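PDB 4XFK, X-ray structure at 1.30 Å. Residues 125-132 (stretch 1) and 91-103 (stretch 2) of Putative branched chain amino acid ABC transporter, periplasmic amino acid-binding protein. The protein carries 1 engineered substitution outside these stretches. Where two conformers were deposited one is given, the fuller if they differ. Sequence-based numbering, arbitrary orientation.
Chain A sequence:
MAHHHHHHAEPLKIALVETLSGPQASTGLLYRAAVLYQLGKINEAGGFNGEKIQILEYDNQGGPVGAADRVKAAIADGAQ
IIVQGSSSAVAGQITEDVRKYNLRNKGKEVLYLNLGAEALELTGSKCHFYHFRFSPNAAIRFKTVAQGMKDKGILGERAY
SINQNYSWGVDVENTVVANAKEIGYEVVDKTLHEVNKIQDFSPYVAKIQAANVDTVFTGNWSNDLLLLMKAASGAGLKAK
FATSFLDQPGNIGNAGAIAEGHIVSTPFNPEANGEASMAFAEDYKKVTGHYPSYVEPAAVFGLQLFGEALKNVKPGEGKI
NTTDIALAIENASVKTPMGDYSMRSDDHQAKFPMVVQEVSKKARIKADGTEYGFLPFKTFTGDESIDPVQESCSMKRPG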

# COMPACT_ATOMS: atom_id res chain seq x y z
N SER A 125 6.00 11.18 -12.52
CA SER A 125 5.65 11.59 -13.88
C SER A 125 4.14 11.63 -14.16
O SER A 125 3.70 12.35 -15.05
CB SER A 125 6.34 10.70 -14.91
OG SER A 125 5.86 9.37 -14.83
N LYS A 126 3.36 10.87 -13.39
CA LYS A 126 1.91 10.85 -13.56
C LYS A 126 1.16 11.60 -12.47
O LYS A 126 -0.06 11.51 -12.37
CB LYS A 126 1.38 9.41 -13.65
CG LYS A 126 1.67 8.72 -14.97
CD LYS A 126 0.89 7.41 -15.08
CE LYS A 126 1.04 6.80 -16.47
NZ LYS A 126 2.47 6.58 -16.81
N CYS A 127 1.88 12.33 -11.63
CA CYS A 127 1.29 13.15 -10.57
C CYS A 127 0.29 14.14 -11.14
O CYS A 127 0.57 14.80 -12.15
CB CYS A 127 2.42 13.89 -9.86
SG CYS A 127 1.92 15.16 -8.69
N HIS A 128 -0.88 14.27 -10.51
CA HIS A 128 -1.81 15.35 -10.84
C HIS A 128 -2.66 15.67 -9.62
O HIS A 128 -2.67 14.92 -8.63
CB HIS A 128 -2.67 15.03 -12.07
CG HIS A 128 -3.56 13.83 -11.91
ND1 HIS A 128 -4.89 13.93 -11.55
CD2 HIS A 128 -3.30 12.51 -12.05
CE1 HIS A 128 -5.41 12.71 -11.49
NE2 HIS A 128 -4.46 11.84 -11.79
N PHE A 129 -3.36 16.79 -9.70
CA PHE A 129 -4.01 17.36 -8.52
C PHE A 129 -5.11 16.47 -7.95
O PHE A 129 -5.35 16.47 -6.75
CB PHE A 129 -4.56 18.75 -8.85
CG PHE A 129 -5.20 19.43 -7.68
CD1 PHE A 129 -4.44 20.05 -6.70
CD2 PHE A 129 -6.58 19.47 -7.58
CE1 PHE A 129 -5.05 20.69 -5.63
CE2 PHE A 129 -7.20 20.11 -6.51
CZ PHE A 129 -6.43 20.72 -5.53
N TYR A 130 -5.77 15.69 -8.80
CA TYR A 130 -6.93 14.92 -8.35
C TYR A 130 -6.60 13.46 -8.01
O TYR A 130 -7.50 12.66 -7.77
CB TYR A 130 -8.10 15.04 -9.35
CG TYR A 130 -8.67 16.45 -9.37
CD1 TYR A 130 -9.62 16.85 -8.43
CD2 TYR A 130 -8.24 17.39 -10.30
CE1 TYR A 130 -10.13 18.15 -8.43
CE2 TYR A 130 -8.74 18.68 -10.31
CZ TYR A 130 -9.68 19.05 -9.38
OH TYR A 130 -10.18 20.34 -9.39
N HIS A 131 -5.31 13.14 -7.99
CA HIS A 131 -4.83 11.89 -7.42
C HIS A 131 -4.17 12.17 -6.07
O HIS A 131 -3.41 13.14 -5.92
CB HIS A 131 -3.82 11.21 -8.36
CG HIS A 131 -2.96 10.16 -7.68
ND1 HIS A 131 -1.73 10.46 -7.14
CD2 HIS A 131 -3.16 8.84 -7.46
CE1 HIS A 131 -1.21 9.37 -6.60
NE2 HIS A 131 -2.05 8.37 -6.79
N PHE A 132 -4.47 11.30 -5.10
CA PHE A 132 -3.81 11.34 -3.80
C PHE A 132 -3.38 9.93 -3.45
O PHE A 132 -4.20 9.00 -3.54
CB PHE A 132 -4.76 11.83 -2.72
CG PHE A 132 -5.09 13.29 -2.81
CD1 PHE A 132 -6.07 13.75 -3.67
CD2 PHE A 132 -4.41 14.22 -2.02
CE1 PHE A 132 -6.38 15.10 -3.74
CE2 PHE A 132 -4.72 15.56 -2.08
CZ PHE A 132 -5.70 16.01 -2.95
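Stretch 2, residues 91-103: AGQITEDVRKYNL

Stretch 2 is helical throughout, its backbone bonds running i to i-4 (Arg99 N to Thr95 O, 2.9 Å), and it packs one flank on a segment that is mostly loop, becoming strand at His131. The register follows from CA–CA distances of 7.5 Å for Lys126–Glu96, 7.1 Å for His128–Arg99 and 6.7 Å for His131–Thr95. Because the chain turns back between His128 and His131, the register does not advance steadily along the helix.

Lys126 points toward the helix and lays its aliphatic chain over one turn: CG is 3.6 Å from Glu96 OE2, and CD is 4.0 Å from Thr95 CG2. Its carbonyl O accepts from water 1 (2.8 Å), which in turn accepts from Thr95 OG1 (2.7 Å). Cys127 points away.

His128 supplies the direct hydrogen bond, NE2 donating to Thr95 OG1 at 2.8 Å near the ring plane. Arg99 CB covers one face, 3.8 Å from the ring centroid and 4° off its normal, a CH-pi contact.

A type I turn, with His131 N bonded to His128 O (3.2 Å), follows. Within it, Tyr130 CB meets Asn102 ND2 at 3.3 Å, while His131 CB returns to Thr95 OG1 at 3.6 Å.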

# COMPACT_ATOMS: atom_id res chain seq x y z
N ALA A 91 -3.68 1.07 -11.51
CA ALA A 91 -3.64 2.46 -11.05
C ALA A 91 -3.14 3.42 -12.12
O ALA A 91 -3.63 4.54 -12.23
CB ALA A 91 -2.78 2.58 -9.81
N GLY A 92 -2.15 2.98 -12.90
CA GLY A 92 -1.62 3.79 -13.99
C GLY A 92 -2.72 4.15 -14.99
O GLY A 92 -2.78 5.27 -15.49
N GLN A 93 -3.60 3.19 -15.26
CA GLN A 93 -4.73 3.43 -16.14
C GLN A 93 -5.77 4.33 -15.49
O GLN A 93 -6.24 5.30 -16.10
CB GLN A 93 -5.37 2.10 -16.53
CG GLN A 93 -6.42 2.23 -17.61
CD GLN A 93 -5.83 2.68 -18.93
OE1 GLN A 93 -4.76 2.21 -19.34
NE2 GLN A 93 -6.52 3.59 -19.60
N ILE A 94 -6.15 4.02 -14.25
CA ILE A 94 -7.17 4.81 -13.55
C ILE A 94 -6.74 6.26 -13.44
O ILE A 94 -7.52 7.17 -13.75
CB ILE A 94 -7.48 4.24 -12.14
CG1 ILE A 94 -8.18 2.89 -12.25
CG2 ILE A 94 -8.35 5.22 -11.34
CD1 ILE A 94 -8.48 2.26 -10.90
N THR A 95 -5.50 6.49 -13.02
CA THR A 95 -5.08 7.86 -12.80
C THR A 95 -5.11 8.69 -14.08
O THR A 95 -5.51 9.86 -14.06
CB THR A 95 -3.71 7.94 -12.08
OG1 THR A 95 -3.67 9.16 -11.33
CG2 THR A 95 -2.52 7.89 -13.04
N GLU A 96 -4.73 8.08 -15.21
CA GLU A 96 -4.72 8.78 -16.48
C GLU A 96 -6.13 9.04 -16.99
O GLU A 96 -6.43 10.13 -17.48
CB GLU A 96 -3.89 8.04 -17.52
CG GLU A 96 -2.39 8.23 -17.36
CD GLU A 96 -2.00 9.70 -17.37
OE1 GLU A 96 -2.34 10.40 -18.35
OE2 GLU A 96 -1.36 10.15 -16.40
N ASP A 97 -7.00 8.04 -16.87
CA ASP A 97 -8.39 8.22 -17.28
C ASP A 97 -9.09 9.30 -16.46
O ASP A 97 -9.85 10.10 -17.01
CB ASP A 97 -9.16 6.90 -17.21
CG ASP A 97 -8.72 5.91 -18.27
OD1 ASP A 97 -8.01 6.32 -19.22
OD2 ASP A 97 -9.07 4.72 -18.15
N VAL A 98 -8.82 9.34 -15.16
CA VAL A 98 -9.38 10.39 -14.31
C VAL A 98 -8.82 11.77 -14.68
O VAL A 98 -9.57 12.74 -14.80
CB VAL A 98 -9.17 10.08 -12.81
CG1 VAL A 98 -9.49 11.31 -11.98
CG2 VAL A 98 -10.03 8.88 -12.40
N ARG A 99 -7.51 11.84 -14.89
CA ARG A 99 -6.88 13.10 -15.27
C ARG A 99 -7.48 13.65 -16.57
O ARG A 99 -7.80 14.84 -16.67
CB ARG A 99 -5.37 12.95 -15.41
CG ARG A 99 -4.66 14.28 -15.67
CD ARG A 99 -3.18 14.08 -15.92
NE ARG A 99 -2.97 13.32 -17.15
CZ ARG A 99 -2.99 13.85 -18.36
NH1 ARG A 99 -3.20 15.15 -18.51
NH2 ARG A 99 -2.80 13.08 -19.43
N LYS A 100 -7.63 12.78 -17.56
CA LYS A 100 -8.17 13.22 -18.85
C LYS A 100 -9.65 13.59 -18.77
O LYS A 100 -10.09 14.55 -19.40
CB LYS A 100 -7.91 12.17 -19.92
CG LYS A 100 -6.44 12.12 -20.32
CD LYS A 100 -6.20 11.16 -21.47
CE LYS A 100 -6.57 9.74 -21.08
NZ LYS A 100 -6.24 8.76 -22.15
N TYR A 101 -10.42 12.84 -17.99
CA TYR A 101 -11.82 13.17 -17.77
C TYR A 101 -11.91 14.56 -17.15
O TYR A 101 -12.73 15.40 -17.56
CB TYR A 101 -12.48 12.13 -16.85
CG TYR A 101 -13.91 12.48 -16.50
CD1 TYR A 101 -14.97 12.07 -17.30
CD2 TYR A 101 -14.21 13.23 -15.36
CE1 TYR A 101 -16.28 12.39 -16.99
CE2 TYR A 101 -15.52 13.57 -15.05
CZ TYR A 101 -16.55 13.14 -15.87
OH TYR A 101 -17.85 13.46 -15.57
N ASN A 102 -11.07 14.81 -16.15
CA ASN A 102 -11.11 16.08 -15.44
C ASN A 102 -10.81 17.26 -16.33
O ASN A 102 -11.41 18.32 -16.18
CB ASN A 102 -10.19 16.03 -14.23
CG ASN A 102 -10.72 15.13 -13.14
OD1 ASN A 102 -11.89 14.73 -13.16
ND2 ASN A 102 -9.88 14.80 -12.17
N LEU A 103 -9.90 17.08 -17.28
CA LEU A 103 -9.59 18.15 -18.23
C LEU A 103 -10.81 18.52 -19.07
O LEU A 103 -10.98 19.68 -19.45
CB LEU A 103 -8.45 17.73 -19.15
CG LEU A 103 -7.08 17.69 -18.48
CD1 LEU A 103 -6.02 17.22 -19.45
CD2 LEU A 103 -6.74 19.07 -17.94
O HOH W 1 -1.20 9.80 -10.50
O HOH W 2 -7.02 15.49 -12.71